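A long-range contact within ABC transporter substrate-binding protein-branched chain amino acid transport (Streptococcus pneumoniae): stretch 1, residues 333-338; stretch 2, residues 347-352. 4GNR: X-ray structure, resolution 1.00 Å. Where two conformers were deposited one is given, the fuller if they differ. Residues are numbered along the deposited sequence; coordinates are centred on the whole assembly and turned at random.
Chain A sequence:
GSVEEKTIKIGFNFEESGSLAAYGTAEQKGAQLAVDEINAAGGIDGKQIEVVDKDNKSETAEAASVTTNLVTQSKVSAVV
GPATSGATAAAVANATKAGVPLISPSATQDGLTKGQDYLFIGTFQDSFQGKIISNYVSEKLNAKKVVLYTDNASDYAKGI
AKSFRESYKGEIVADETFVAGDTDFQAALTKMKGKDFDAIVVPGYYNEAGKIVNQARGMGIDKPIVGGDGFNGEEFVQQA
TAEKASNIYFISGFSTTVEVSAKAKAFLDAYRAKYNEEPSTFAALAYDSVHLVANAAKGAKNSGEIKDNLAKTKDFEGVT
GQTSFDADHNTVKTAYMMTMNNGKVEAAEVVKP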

ATOM      1  N   LYS A 333      -8.472  -8.755   3.451  1.00  6.98           N
ATOM      2  CA  LYS A 333      -7.219  -8.713   4.166  1.00  7.29           C
ATOM      3  C   LYS A 333      -7.451  -8.171   5.571  1.00  7.42           C
ATOM      4  O   LYS A 333      -8.296  -7.291   5.789  1.00  8.15           O
ATOM      5  CB  LYS A 333      -6.197  -7.807   3.481  1.00  7.65           C
ATOM      6  CG  LYS A 333      -5.808  -8.241   2.080  1.00  8.80           C
ATOM      7  CD  LYS A 333      -5.052  -9.577   2.024  1.00  7.31           C
ATOM      8  CE  LYS A 333      -3.719  -9.536   2.698  1.00  7.74           C
ATOM      9  NZ  LYS A 333      -2.996 -10.805   2.465  1.00  7.20           N
ATOM     10  N   THR A 334      -6.672  -8.682   6.513  1.00  7.82           N
ATOM     11  CA  THR A 334      -6.690  -8.152   7.875  1.00  8.43           C
ATOM     12  C   THR A 334      -6.102  -6.735   7.850  1.00  7.72           C
ATOM     13  O   THR A 334      -5.114  -6.443   7.160  1.00  9.93           O
ATOM     14  CB  THR A 334      -5.862  -9.024   8.799  1.00 10.00           C
ATOM     15  OG1 THR A 334      -6.451 -10.330   8.813  1.00 13.49           O
ATOM     16  CG2 THR A 334      -5.783  -8.461  10.216  1.00 12.31           C
ATOM     17  N   ALA A 335      -6.721  -5.856   8.620  1.00  7.37           N
ATOM     18  CA  ALA A 335      -6.259  -4.486   8.772  1.00  7.36           C
ATOM     19  C   ALA A 335      -6.039  -4.201  10.255  1.00  7.23           C
ATOM     20  O   ALA A 335      -6.700  -4.754  11.132  1.00  7.87           O
ATOM     21  CB  ALA A 335      -7.255  -3.493   8.188  1.00  8.96           C
ATOM     22  N   TYR A 336      -5.094  -3.308  10.493  1.00  7.01           N
ATOM     23  CA  TYR A 336      -4.739  -2.840  11.806  1.00  7.77           C
ATOM     24  C   TYR A 336      -4.731  -1.328  11.843  1.00  7.89           C
ATOM     25  O   TYR A 336      -4.430  -0.667  10.847  1.00  9.36           O
ATOM     26  CB  TYR A 336      -3.288  -3.255  12.162  1.00  9.15           C
ATOM     27  CG  TYR A 336      -3.043  -4.739  12.051  1.00  9.57           C
ATOM     28  CD1 TYR A 336      -2.617  -5.287  10.857  1.00 10.54           C
ATOM     29  CD2 TYR A 336      -3.237  -5.599  13.125  1.00 12.82           C
ATOM     30  CE1 TYR A 336      -2.398  -6.636  10.707  1.00 13.22           C
ATOM     31  CE2 TYR A 336      -3.025  -6.964  12.987  1.00 14.57           C
ATOM     32  CZ  TYR A 336      -2.595  -7.468  11.768  1.00 14.66           C
ATOM     33  OH  TYR A 336      -2.349  -8.814  11.581  1.00 19.36           O
ATOM     34  N   MET A 337      -5.135  -0.765  12.978  1.00  7.87           N
ATOM     35  CA  MET A 337      -4.970   0.670  13.221  1.00  7.92           C
ATOM     36  C   MET A 337      -3.738   0.726  14.138  1.00  7.43           C
ATOM     37  O   MET A 337      -3.727   0.143  15.233  1.00  8.99           O
ATOM     38  CB  MET A 337      -6.152   1.331  13.887  1.00  8.48           C
ATOM     39  CG  MET A 337      -5.956   2.844  13.986  1.00  8.85           C
ATOM     40  SD  MET A 337      -5.956   3.736  12.410  1.00  8.97           S
ATOM     41  CE  MET A 337      -7.722   3.729  12.015  1.00 11.78           C
ATOM     42  N   MET A 338      -2.701   1.401  13.663  1.00  7.66           N
ATOM     43  CA  MET A 338      -1.440   1.558  14.366  1.00  7.90           C
ATOM     44  C   MET A 338      -1.464   2.842  15.190  1.00  8.04           C
ATOM     45  O   MET A 338      -1.953   3.858  14.734  1.00  9.03           O
ATOM     46  CB  MET A 338      -0.278   1.666  13.346  1.00  8.49           C
ATOM     47  CG  MET A 338      -0.295   0.600  12.271  1.00 10.31           C
ATOM     48  SD  MET A 338       0.021  -1.056  12.879  1.00 14.71           S
ATOM     49  CE  MET A 338       1.729  -1.267  12.409  1.00 21.50           C
ATOM     50  N   ALA A 347       1.427   0.367  19.482  1.00 14.21           N
ATOM     51  CA  ALA A 347       0.247  -0.491  19.608  1.00 14.23           C
ATOM     52  C   ALA A 347      -0.371  -0.704  18.242  1.00 12.40           C
ATOM     53  O   ALA A 347      -0.209   0.120  17.345  1.00 11.42           O
ATOM     54  CB  ALA A 347      -0.800   0.126  20.557  1.00 15.37           C
ATOM     55  N   ALA A 348      -1.027  -1.842  18.092  1.00 12.14           N
ATOM     56  CA  ALA A 348      -1.731  -2.187  16.870  1.00 11.66           C
ATOM     57  C   ALA A 348      -3.048  -2.837  17.315  1.00 10.95           C
ATOM     58  O   ALA A 348      -3.070  -3.610  18.276  1.00 13.44           O
ATOM     59  CB  ALA A 348      -0.920  -3.139  15.981  1.00 13.31           C
ATOM     60  N   GLU A 349      -4.142  -2.473  16.639  0.50  9.32           N
ATOM     61  CA  GLU A 349      -5.509  -2.981  16.905  0.50  9.53           C
ATOM     62  C   GLU A 349      -6.143  -3.520  15.624  0.50  9.18           C
ATOM     63  O   GLU A 349      -6.276  -2.770  14.655  0.50  9.28           O
ATOM     64  CB  GLU A 349      -6.400  -1.841  17.433  0.50  9.83           C
ATOM     65  CG  GLU A 349      -5.913  -1.241  18.740  0.50 10.60           C
ATOM     66  CD  GLU A 349      -6.650   0.049  19.079  0.50 12.22           C
ATOM     67  OE1 GLU A 349      -6.024   1.109  18.917  0.50  9.55           O
ATOM     68  OE2 GLU A 349      -7.869   0.032  19.368  0.50 15.08           O
ATOM     69  N   VAL A 350      -6.568  -4.785  15.628  1.00  9.83           N
ATOM     70  CA  VAL A 350      -7.224  -5.356  14.445  1.00  9.85           C
ATOM     71  C   VAL A 350      -8.555  -4.618  14.284  1.00  9.79           C
ATOM     72  O   VAL A 350      -9.319  -4.500  15.229  1.00 12.04           O
ATOM     73  CB  VAL A 350      -7.456  -6.861  14.578  1.00 10.62           C
ATOM     74  CG1 VAL A 350      -8.279  -7.384  13.425  1.00 11.97           C
ATOM     75  CG2 VAL A 350      -6.113  -7.577  14.670  1.00 12.83           C
ATOM     76  N   VAL A 351      -8.812  -4.142  13.070  1.00  9.31           N
ATOM     77  CA  VAL A 351     -10.002  -3.378  12.745  1.00  9.68           C
ATOM     78  C   VAL A 351     -10.621  -3.839  11.446  1.00  9.57           C
ATOM     79  O   VAL A 351      -9.931  -4.308  10.557  1.00  9.70           O
ATOM     80  CB  VAL A 351      -9.672  -1.847  12.645  1.00 10.27           C
ATOM     81  CG1 VAL A 351      -9.380  -1.251  14.018  1.00 12.35           C
ATOM     82  CG2 VAL A 351      -8.506  -1.592  11.685  1.00 10.07           C
ATOM     83  N   LYS A 352     -11.934  -3.699  11.364  1.00 10.28           N
ATOM     84  CA  LYS A 352     -12.667  -4.052  10.148  1.00 11.27           C
ATOM     85  C   LYS A 352     -13.869  -3.088  10.092  1.00 10.41           C
ATOM     86  O   LYS A 352     -14.274  -2.550  11.112  1.00 12.15           O
ATOM     87  CB  LYS A 352     -13.100  -5.522  10.151  1.00 12.68           C
ATOM     88  CG  LYS A 352     -14.068  -5.856  11.264  1.00 13.81           C
ATOM     89  CD  LYS A 352     -14.465  -7.334  11.315  1.00 13.79           C
ATOM     90  CE  LYS A 352     -15.445  -7.577  12.450  1.00 14.50           C
ATOM     91  NZ  LYS A 352     -15.888  -8.984  12.579  1.00 15.98           N
TER
HETATM   92  O   HOH W   1      -9.416  -6.824   9.657  1.00  9.62           O
HETATM   93  O   HOH W   2      -3.464   0.923  17.918  1.00 11.89           O

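How does stretch 2 begin its run beside stretch 1? The two strands lie antiparallel, their directions 144° apart, so Ala347 and Ala348 meet the far end of stretch 1. Ala347 contributes backbone: Ala347 O lies 3.5 Å from Met338 CA, a CA-H...O contact. Ala348 sits opposite Met338 in a non-hydrogen-bonded pair, which brings the CA atoms of Ala348 and Met338 to 4.5 Å. The small methyl of Ala348, CB, rests 3.9 Å from Met338 SD and 4.4 Å from Tyr336 CD2, an apolar meeting on the face these three residues share.

What holds the backbones together at Glu349? Here the pairing with Met337 is closed by two hydrogen bonds, Met337 N to Glu349 O at 2.9 Å and Glu349 N to Met337 O at 3.0 Å; the second is the more bent. Glu349 O also receives a CA-H...O contact from Tyr336 CA at 3.2 Å. A water donates to both Met337 O and Glu349 OE1, at 2.8 Å each, tying the carboxylate to the neighbouring backbone.

Why does Val350 come so near Tyr336? Val350 and Tyr336 again form a non-hydrogen-bonded pair, with CA atoms 4.4 Å apart and both side chains on the same face as Ala348. Val350 CG2 packs 3.6 Å from Tyr336 CE2, approaching the ring obliquely, while Val350 CG1 lies 4.2 Å from Thr334 CG2.

How does Val351 complete the contact? Val351 N donates a nearly straight hydrogen bond to Ala335 O, 2.9 Å away. The return link passes through water, which accepts from Ala335 N at 3.0 Å and donates to Val351 O at 2.7 Å. On the face opposite Tyr336, Val351 CG2 lies 4.2 Å from Ala335 CB and 3.7 Å from Met337 N, and Val351 CG1 lies 4.1 Å from Met337 CB. Lys352, beyond, makes no contact with stretch 1.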